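Local coordinates for Tat pathway signal sequence domain protein (Parabacteroides merdae, PDB 4Q9A) that is probably a GDSL-like lipase or acylhydrolase of the SGNH hydrolase clan that hydrolyses ester bonds, at residues A[39-44]-A[67-72]; A[20-25]-A[96-101]. All coordinates share one frame; numbering follows the deposited sequence.

Interaction 1 (A[39-44]-A[67-72])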
ATOM      1  N   ASN A  39      10.506  14.892   9.094  1.00 48.39           N
ATOM      2  CA  ASN A  39      10.594  16.221   8.464  1.00 48.46           C
ATOM      3  C   ASN A  39      10.578  16.107   6.924  1.00 52.67           C
ATOM      4  O   ASN A  39      10.426  17.103   6.216  1.00 53.13           O
ATOM      5  CB  ASN A  39      11.861  16.949   8.921  1.00 49.83           C
ATOM      6  CG  ASN A  39      11.903  17.360  10.376  1.00 68.71           C
ATOM      7  OD1 ASN A  39      10.926  17.198  11.141  1.00 55.33           O
ATOM      8  ND2 ASN A  39      13.055  17.922  10.779  1.00 58.50           N
ATOM      9  N   ARG A  40      10.726  14.873   6.425  1.00 48.32           N
ATOM     10  CA  ARG A  40      10.781  14.489   5.021  1.00 46.48           C
ATOM     11  C   ARG A  40       9.455  13.956   4.549  1.00 47.30           C
ATOM     12  O   ARG A  40       8.817  13.166   5.256  1.00 47.62           O
ATOM     13  CB  ARG A  40      11.838  13.381   4.792  1.00 47.09           C
ATOM     14  CG  ARG A  40      13.277  13.728   5.165  1.00 48.24           C
ATOM     15  CD  ARG A  40      14.232  12.941   4.310  1.00 45.79           C
ATOM     16  NE  ARG A  40      14.204  11.516   4.643  1.00 54.25           N
ATOM     17  CZ  ARG A  40      14.626  10.555   3.832  1.00 70.82           C
ATOM     18  NH1 ARG A  40      15.121  10.856   2.634  1.00 60.70           N
ATOM     19  NH2 ARG A  40      14.562   9.285   4.210  1.00 54.40           N
ATOM     20  N   CYS A  41       9.081  14.302   3.311  1.00 40.05           N
ATOM     21  CA  CYS A  41       7.885  13.778   2.671  1.00 37.89           C
ATOM     22  C   CYS A  41       8.195  12.411   2.093  1.00 42.10           C
ATOM     23  O   CYS A  41       9.350  11.974   2.070  1.00 42.24           O
ATOM     24  CB  CYS A  41       7.405  14.724   1.581  1.00 37.69           C
ATOM     25  SG  CYS A  41       8.617  15.012   0.252  1.00 41.82           S
ATOM     26  N   ASN A  42       7.144  11.746   1.610  1.00 38.16           N
ATOM     27  CA  ASN A  42       7.132  10.502   0.850  1.00 37.04           C
ATOM     28  C   ASN A  42       7.952   9.347   1.449  1.00 40.85           C
ATOM     29  O   ASN A  42       8.506   8.548   0.687  1.00 40.61           O
ATOM     30  CB  ASN A  42       7.558  10.784  -0.603  1.00 34.69           C
ATOM     31  CG  ASN A  42       6.773  11.910  -1.244  1.00 49.60           C
ATOM     32  OD1 ASN A  42       5.673  12.276  -0.804  1.00 42.01           O
ATOM     33  ND2 ASN A  42       7.322  12.492  -2.296  1.00 45.35           N
ATOM     34  N   THR A  43       7.938   9.195   2.793  1.00 38.13           N
ATOM     35  CA  THR A  43       8.606   8.068   3.468  1.00 38.86           C
ATOM     36  C   THR A  43       7.604   7.262   4.303  1.00 44.03           C
ATOM     37  O   THR A  43       6.531   7.766   4.634  1.00 42.45           O
ATOM     38  CB  THR A  43       9.809   8.503   4.374  1.00 44.27           C
ATOM     39  OG1 THR A  43       9.352   9.092   5.599  1.00 46.00           O
ATOM     40  CG2 THR A  43      10.866   9.364   3.654  1.00 36.78           C
HETATM   41  N   MSE A  44       7.990   6.031   4.694  1.00 43.88           N
HETATM   42  CA  MSE A  44       7.201   5.165   5.577  1.00 44.82           C
HETATM   43  C   MSE A  44       6.962   5.864   6.922  1.00 46.98           C
HETATM   44  O   MSE A  44       5.845   5.873   7.436  1.00 45.23           O
HETATM   45  CB  MSE A  44       7.944   3.845   5.793  1.00 49.04           C
HETATM   46  CG  MSE A  44       7.668   2.820   4.704  1.00 58.23           C
HETATM   47 SE   MSE A  44       5.848   2.131   4.821  0.75 67.43          SE
HETATM   48  CE  MSE A  44       6.056   1.037   6.489  1.00 65.45           C
ATOM     49  N   GLN A  67       5.757  14.547  -9.493  1.00 46.13           N
ATOM     50  CA  GLN A  67       6.599  14.383  -8.296  1.00 44.48           C
ATOM     51  C   GLN A  67       5.960  15.080  -7.071  1.00 48.66           C
ATOM     52  O   GLN A  67       6.460  16.109  -6.603  1.00 49.43           O
ATOM     53  CB  GLN A  67       8.022  14.854  -8.560  1.00 45.02           C
ATOM     54  CG  GLN A  67       8.811  13.815  -9.336  1.00 43.85           C
ATOM     55  CD  GLN A  67      10.262  13.883  -8.977  1.00 73.83           C
ATOM     56  OE1 GLN A  67      10.642  13.717  -7.812  1.00 73.00           O
ATOM     57  NE2 GLN A  67      11.117  14.136  -9.966  1.00 67.61           N
ATOM     58  N   PRO A  68       4.790  14.574  -6.596  1.00 43.80           N
ATOM     59  CA  PRO A  68       4.121  15.236  -5.469  1.00 43.05           C
ATOM     60  C   PRO A  68       4.841  15.029  -4.134  1.00 46.04           C
ATOM     61  O   PRO A  68       5.525  14.012  -3.936  1.00 46.05           O
ATOM     62  CB  PRO A  68       2.735  14.584  -5.455  1.00 44.46           C
ATOM     63  CG  PRO A  68       2.898  13.287  -6.097  1.00 48.33           C
ATOM     64  CD  PRO A  68       4.026  13.394  -7.059  1.00 44.83           C
ATOM     65  N   LYS A  69       4.713  16.017  -3.241  1.00 40.71           N
ATOM     66  CA  LYS A  69       5.298  15.958  -1.903  1.00 40.27           C
ATOM     67  C   LYS A  69       4.137  15.710  -0.954  1.00 43.53           C
ATOM     68  O   LYS A  69       3.285  16.595  -0.785  1.00 42.74           O
ATOM     69  CB  LYS A  69       6.095  17.244  -1.551  1.00 41.83           C
ATOM     70  CG  LYS A  69       6.938  17.856  -2.689  1.00 36.67           C
ATOM     71  CD  LYS A  69       8.074  18.720  -2.133  1.00 44.93           C
ATOM     72  CE  LYS A  69       8.457  19.838  -3.056  1.00 60.90           C
ATOM     73  NZ  LYS A  69       9.506  20.701  -2.471  1.00 59.11           N
ATOM     74  N   ILE A  70       4.046  14.475  -0.415  1.00 39.32           N
ATOM     75  CA  ILE A  70       2.930  14.041   0.433  1.00 38.45           C
ATOM     76  C   ILE A  70       3.341  13.980   1.917  1.00 43.94           C
ATOM     77  O   ILE A  70       4.395  13.435   2.270  1.00 45.26           O
ATOM     78  CB  ILE A  70       2.324  12.701  -0.073  1.00 40.83           C
ATOM     79  CG1 ILE A  70       2.072  12.759  -1.610  1.00 40.69           C
ATOM     80  CG2 ILE A  70       1.013  12.385   0.665  1.00 40.67           C
ATOM     81  CD1 ILE A  70       1.754  11.470  -2.285  1.00 37.61           C
ATOM     82  N   TYR A  71       2.489  14.571   2.772  1.00 39.81           N
ATOM     83  CA  TYR A  71       2.683  14.684   4.220  1.00 39.42           C
ATOM     84  C   TYR A  71       1.464  14.178   4.983  1.00 41.65           C
ATOM     85  O   TYR A  71       0.351  14.220   4.453  1.00 39.89           O
ATOM     86  CB  TYR A  71       2.961  16.161   4.601  1.00 39.81           C
ATOM     87  CG  TYR A  71       4.288  16.664   4.088  1.00 40.82           C
ATOM     88  CD1 TYR A  71       5.462  16.440   4.798  1.00 42.32           C
ATOM     89  CD2 TYR A  71       4.372  17.367   2.891  1.00 41.93           C
ATOM     90  CE1 TYR A  71       6.688  16.899   4.329  1.00 42.02           C
ATOM     91  CE2 TYR A  71       5.597  17.829   2.409  1.00 43.23           C
ATOM     92  CZ  TYR A  71       6.753  17.597   3.137  1.00 50.46           C
ATOM     93  OH  TYR A  71       7.979  18.016   2.691  1.00 53.28           O
ATOM     94  N   ASN A  72       1.683  13.725   6.238  1.00 37.67           N
ATOM     95  CA  ASN A  72       0.646  13.256   7.161  1.00 37.39           C
ATOM     96  C   ASN A  72       0.808  13.995   8.487  1.00 43.31           C
ATOM     97  O   ASN A  72       1.905  13.996   9.058  1.00 43.98           O
ATOM     98  CB  ASN A  72       0.730  11.729   7.359  1.00 34.07           C
ATOM     99  CG  ASN A  72      -0.333  11.075   8.239  1.00 55.41           C
ATOM    100  OD1 ASN A  72      -1.151  11.717   8.919  1.00 44.78           O
ATOM    101  ND2 ASN A  72      -0.304   9.749   8.289  1.00 51.78           N
TER
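Cys41 lies on one face of the Tyr71 ring, its CB 3.3 Å above the ring plane and shifted toward the rim at CZ. The line from Cys41 CB to the ring centroid leans 25° from the normal, which makes this a CH-pi contact. At the ring edge, near its plane, the backbone O of Asn39 comes to 4.2 Å from Tyr71 CE1. Cys41 SG sits obliquely to the same ring, a sulfur-aromatic contact, and also meets CB of Lys69 at 3.8 Å. The second flat group is the amide of Asn42, which serves the backbone of 67-72 with both of its ends. OD1 accepts the N-H of Ile70 at 2.8 Å (161° at the hydrogen), the donor tilted somewhat from the carbonyl plane, while ND2 gives a hydrogen bond to Pro68 O at 2.9 Å. CG of Asn42 stands beside its own backbone N (chi1 -51°). The Asn42 and Ile70 side chains cross at about a right angle, OD1 of Asn42 being 3.5 Å from Ile70 CB. A third hydrogen bond runs from Asn42 N to Ile70 O at 3.3 Å and is nearly straight. An alanine in place of Asn42 would probably leave Ile70 N and Pro68 O without these amide partners, leaving only the bond from the backbone N at this position to Ile70 O between the two segments. Leu60 of helix 51-62 and Phe47 pack against Asn42, and Phe94 meets the Tyr71 ring. Within this chain 69-72 is an outermost strand of the parallel sheet, and its strand neighbour there is 21-26. The loop 39-44 therefore covers part of the outer edge of this strand, using the Asn42 amide and backbone N where a further strand would offer peptide groups, within the three-layer alpha/beta/alpha fold of SGNH hydrolases.

Interaction 2 (A[20-25]-A[96-101])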
ATOM      1  N   CYS A  20       3.466  19.506  -6.346  1.00 48.42           N
ATOM      2  CA  CYS A  20       2.284  19.842  -5.541  1.00 50.20           C
ATOM      3  C   CYS A  20       2.395  19.238  -4.136  1.00 54.07           C
ATOM      4  O   CYS A  20       2.897  18.123  -3.981  1.00 53.64           O
ATOM      5  CB  CYS A  20       1.001  19.377  -6.227  1.00 51.68           C
ATOM      6  SG  CYS A  20       0.909  17.575  -6.462  1.00 55.89           S
ATOM      7  N   VAL A  21       1.912  19.967  -3.118  1.00 49.78           N
ATOM      8  CA  VAL A  21       1.961  19.486  -1.734  1.00 48.05           C
ATOM      9  C   VAL A  21       0.588  18.881  -1.372  1.00 49.17           C
ATOM     10  O   VAL A  21      -0.446  19.542  -1.521  1.00 49.55           O
ATOM     11  CB  VAL A  21       2.437  20.611  -0.755  1.00 50.88           C
ATOM     12  CG1 VAL A  21       2.171  20.270   0.713  1.00 49.50           C
ATOM     13  CG2 VAL A  21       3.916  20.899  -0.957  1.00 50.68           C
ATOM     14  N   ILE A  22       0.589  17.613  -0.924  1.00 41.98           N
ATOM     15  CA  ILE A  22      -0.643  16.929  -0.489  1.00 40.17           C
ATOM     16  C   ILE A  22      -0.497  16.631   1.002  1.00 45.40           C
ATOM     17  O   ILE A  22       0.518  16.065   1.427  1.00 44.98           O
ATOM     18  CB  ILE A  22      -1.022  15.671  -1.325  1.00 40.84           C
ATOM     19  CG1 ILE A  22      -1.238  16.040  -2.803  1.00 39.37           C
ATOM     20  CG2 ILE A  22      -2.275  15.006  -0.767  1.00 40.13           C
ATOM     21  CD1 ILE A  22      -0.706  15.001  -3.768  1.00 32.43           C
ATOM     22  N   LEU A  23      -1.490  17.065   1.794  1.00 42.60           N
ATOM     23  CA  LEU A  23      -1.456  16.903   3.239  1.00 42.44           C
ATOM     24  C   LEU A  23      -2.701  16.199   3.743  1.00 45.77           C
ATOM     25  O   LEU A  23      -3.825  16.645   3.514  1.00 46.77           O
ATOM     26  CB  LEU A  23      -1.275  18.272   3.948  1.00 42.67           C
ATOM     27  CG  LEU A  23      -1.367  18.288   5.478  1.00 47.43           C
ATOM     28  CD1 LEU A  23      -0.234  17.502   6.127  1.00 47.25           C
ATOM     29  CD2 LEU A  23      -1.401  19.696   5.995  1.00 51.41           C
ATOM     30  N   PHE A  24      -2.471  15.122   4.485  1.00 39.57           N
ATOM     31  CA  PHE A  24      -3.496  14.313   5.139  1.00 36.99           C
ATOM     32  C   PHE A  24      -3.571  14.733   6.582  1.00 44.74           C
ATOM     33  O   PHE A  24      -2.546  14.806   7.285  1.00 47.39           O
ATOM     34  CB  PHE A  24      -3.201  12.809   4.997  1.00 35.46           C
ATOM     35  CG  PHE A  24      -3.360  12.351   3.572  1.00 33.61           C
ATOM     36  CD1 PHE A  24      -2.297  12.420   2.677  1.00 33.63           C
ATOM     37  CD2 PHE A  24      -4.582  11.894   3.108  1.00 33.89           C
ATOM     38  CE1 PHE A  24      -2.463  12.050   1.345  1.00 33.77           C
ATOM     39  CE2 PHE A  24      -4.736  11.498   1.779  1.00 36.26           C
ATOM     40  CZ  PHE A  24      -3.678  11.593   0.903  1.00 33.60           C
ATOM     41  N   GLN A  25      -4.772  15.068   7.005  1.00 40.70           N
ATOM     42  CA  GLN A  25      -5.030  15.532   8.350  1.00 41.80           C
ATOM     43  C   GLN A  25      -6.229  14.746   8.925  1.00 48.77           C
ATOM     44  O   GLN A  25      -7.130  14.335   8.168  1.00 49.14           O
ATOM     45  CB  GLN A  25      -5.261  17.053   8.297  1.00 43.60           C
ATOM     46  CG  GLN A  25      -5.392  17.742   9.629  1.00 55.60           C
ATOM     47  CD  GLN A  25      -4.155  17.669  10.465  1.00 57.74           C
ATOM     48  OE1 GLN A  25      -4.076  16.894  11.425  1.00 53.71           O
ATOM     49  NE2 GLN A  25      -3.212  18.535  10.172  1.00 36.56           N
ATOM     50  N   PRO A  96      -0.501  23.586   1.903  1.00 46.12           N
ATOM     51  CA  PRO A  96      -0.899  22.475   1.028  1.00 45.94           C
ATOM     52  C   PRO A  96      -1.726  22.886  -0.183  1.00 50.77           C
ATOM     53  O   PRO A  96      -2.664  23.689  -0.083  1.00 50.45           O
ATOM     54  CB  PRO A  96      -1.718  21.568   1.951  1.00 47.21           C
ATOM     55  CG  PRO A  96      -2.213  22.479   3.040  1.00 51.56           C
ATOM     56  CD  PRO A  96      -1.107  23.445   3.246  1.00 47.52           C
ATOM     57  N   ASP A  97      -1.375  22.305  -1.331  1.00 47.22           N
ATOM     58  CA  ASP A  97      -2.095  22.494  -2.585  1.00 47.15           C
ATOM     59  C   ASP A  97      -3.408  21.681  -2.531  1.00 52.38           C
ATOM     60  O   ASP A  97      -4.451  22.110  -3.053  1.00 53.95           O
ATOM     61  CB  ASP A  97      -1.191  22.089  -3.762  1.00 48.53           C
ATOM     62  CG  ASP A  97      -0.009  23.040  -3.960  1.00 56.37           C
ATOM     63  OD1 ASP A  97      -0.244  24.254  -4.119  1.00 58.66           O
ATOM     64  OD2 ASP A  97       1.145  22.567  -3.965  1.00 57.98           O
ATOM     65  N   VAL A  98      -3.342  20.518  -1.858  1.00 48.01           N
ATOM     66  CA  VAL A  98      -4.450  19.588  -1.644  1.00 47.44           C
ATOM     67  C   VAL A  98      -4.428  19.166  -0.173  1.00 49.70           C
ATOM     68  O   VAL A  98      -3.446  18.587   0.299  1.00 49.49           O
ATOM     69  CB  VAL A  98      -4.391  18.376  -2.610  1.00 51.16           C
ATOM     70  CG1 VAL A  98      -5.481  17.358  -2.296  1.00 50.76           C
ATOM     71  CG2 VAL A  98      -4.494  18.830  -4.053  1.00 51.86           C
ATOM     72  N   LEU A  99      -5.498  19.477   0.546  1.00 44.18           N
ATOM     73  CA  LEU A  99      -5.626  19.140   1.958  1.00 42.73           C
ATOM     74  C   LEU A  99      -6.783  18.151   2.151  1.00 43.01           C
ATOM     75  O   LEU A  99      -7.867  18.366   1.638  1.00 41.76           O
ATOM     76  CB  LEU A  99      -5.824  20.435   2.791  1.00 43.58           C
ATOM     77  CG  LEU A  99      -6.269  20.298   4.248  1.00 47.96           C
ATOM     78  CD1 LEU A  99      -5.151  19.766   5.138  1.00 47.87           C
ATOM     79  CD2 LEU A  99      -6.784  21.599   4.754  1.00 50.92           C
ATOM     80  N   SER A 100      -6.534  17.068   2.881  1.00 39.50           N
ATOM     81  CA  SER A 100      -7.511  16.016   3.143  1.00 39.16           C
ATOM     82  C   SER A 100      -7.804  15.959   4.639  1.00 45.83           C
ATOM     83  O   SER A 100      -6.877  15.949   5.463  1.00 46.53           O
ATOM     84  CB  SER A 100      -7.021  14.667   2.619  1.00 39.40           C
ATOM     85  OG  SER A 100      -7.862  13.616   3.061  1.00 44.42           O
ATOM     86  N   ILE A 101      -9.099  15.960   4.987  1.00 41.79           N
ATOM     87  CA  ILE A 101      -9.533  15.947   6.379  1.00 40.95           C
ATOM     88  C   ILE A 101     -10.507  14.796   6.620  1.00 45.50           C
ATOM     89  O   ILE A 101     -11.500  14.656   5.902  1.00 44.71           O
ATOM     90  CB  ILE A 101     -10.147  17.326   6.802  1.00 43.55           C
ATOM     91  CG1 ILE A 101      -9.128  18.472   6.588  1.00 43.63           C
ATOM     92  CG2 ILE A 101     -10.683  17.295   8.272  1.00 42.26           C
ATOM     93  CD1 ILE A 101      -9.716  19.809   6.376  1.00 55.65           C
TER
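Leu23 packs on Leu99, its neighbour on the same face of the sheet, and on Pro96 just before strand 98-102. Its CG stands anti to the backbone N (chi1 174°), and beyond it CD2 comes to 3.8 Å from Leu99 CD1, the two leucines lying side by side and pointing the same way. Nearer the backbone, Leu23 CB touches Pro96 CB at 3.9 Å, the leucine crossing the proline ring obliquely. The Leu23 backbone is held twice: its N donates to Val98 O at 2.9 Å, and its O accepts from Ser100 N at 2.8 Å. Bonding to residues on both sides of the paired Leu99 is the mark of parallel pairing, and the strand axes diverge by just 13°. Strands 21-26 and 98-102 are thus adjacent members of the five-stranded parallel sheet of the SGNH hydrolase fold, with strand 21-26 between 98-102 and 69-72. Ser100 buries a comparable area on the opposite face, beside Phe24. Its OG, anti to the backbone N (chi1 171°), approaches Phe24 CD2 to 3.7 Å, obliquely to the ring. The hydroxyl's strong polar partner is NE1 of Trp222, whose ring also meets Phe24; helix 212-226 thus lies over this part of the face, with helix 51-62 also against Phe24, and the buried OG is satisfied. Val21 carries the beginning of the contact. CG1 rests 3.8 Å from Pro96 CA, and Val21 N donates to OD2 of Asp97 at 2.8 Å, using the carboxylate lone pair that faces away from OD1. Val21 O in turn takes the N-H of Val98 at 3.1 Å and, more weakly, that of Asp97. The other carboxylate oxygen, Asp97 OD1, has a long, weak ion pair with NZ of Lys17.

The centres of the two interactions lie about 11 Å apart, and strand 21-26 connects them. It pairs with 98-102 in interaction 2 and on its other edge with 69-72 of interaction 1, where Tyr71 N makes a probable hydrogen bond to Ile22 O (2.8 Å); Lys69 N makes another to O of Cys20, just before the strand (2.9 Å). Side chains meet too, Ile70 CG2 reaching Phe24 CE1 at 3.6 Å. Along the chain, interaction 1 is nested inside the loop that interaction 2 closes. Strand 21-26, paired in interaction 2, leads into the segment holding Ser28, a phosphoserine here and probably the nucleophile, as in GDSL relatives.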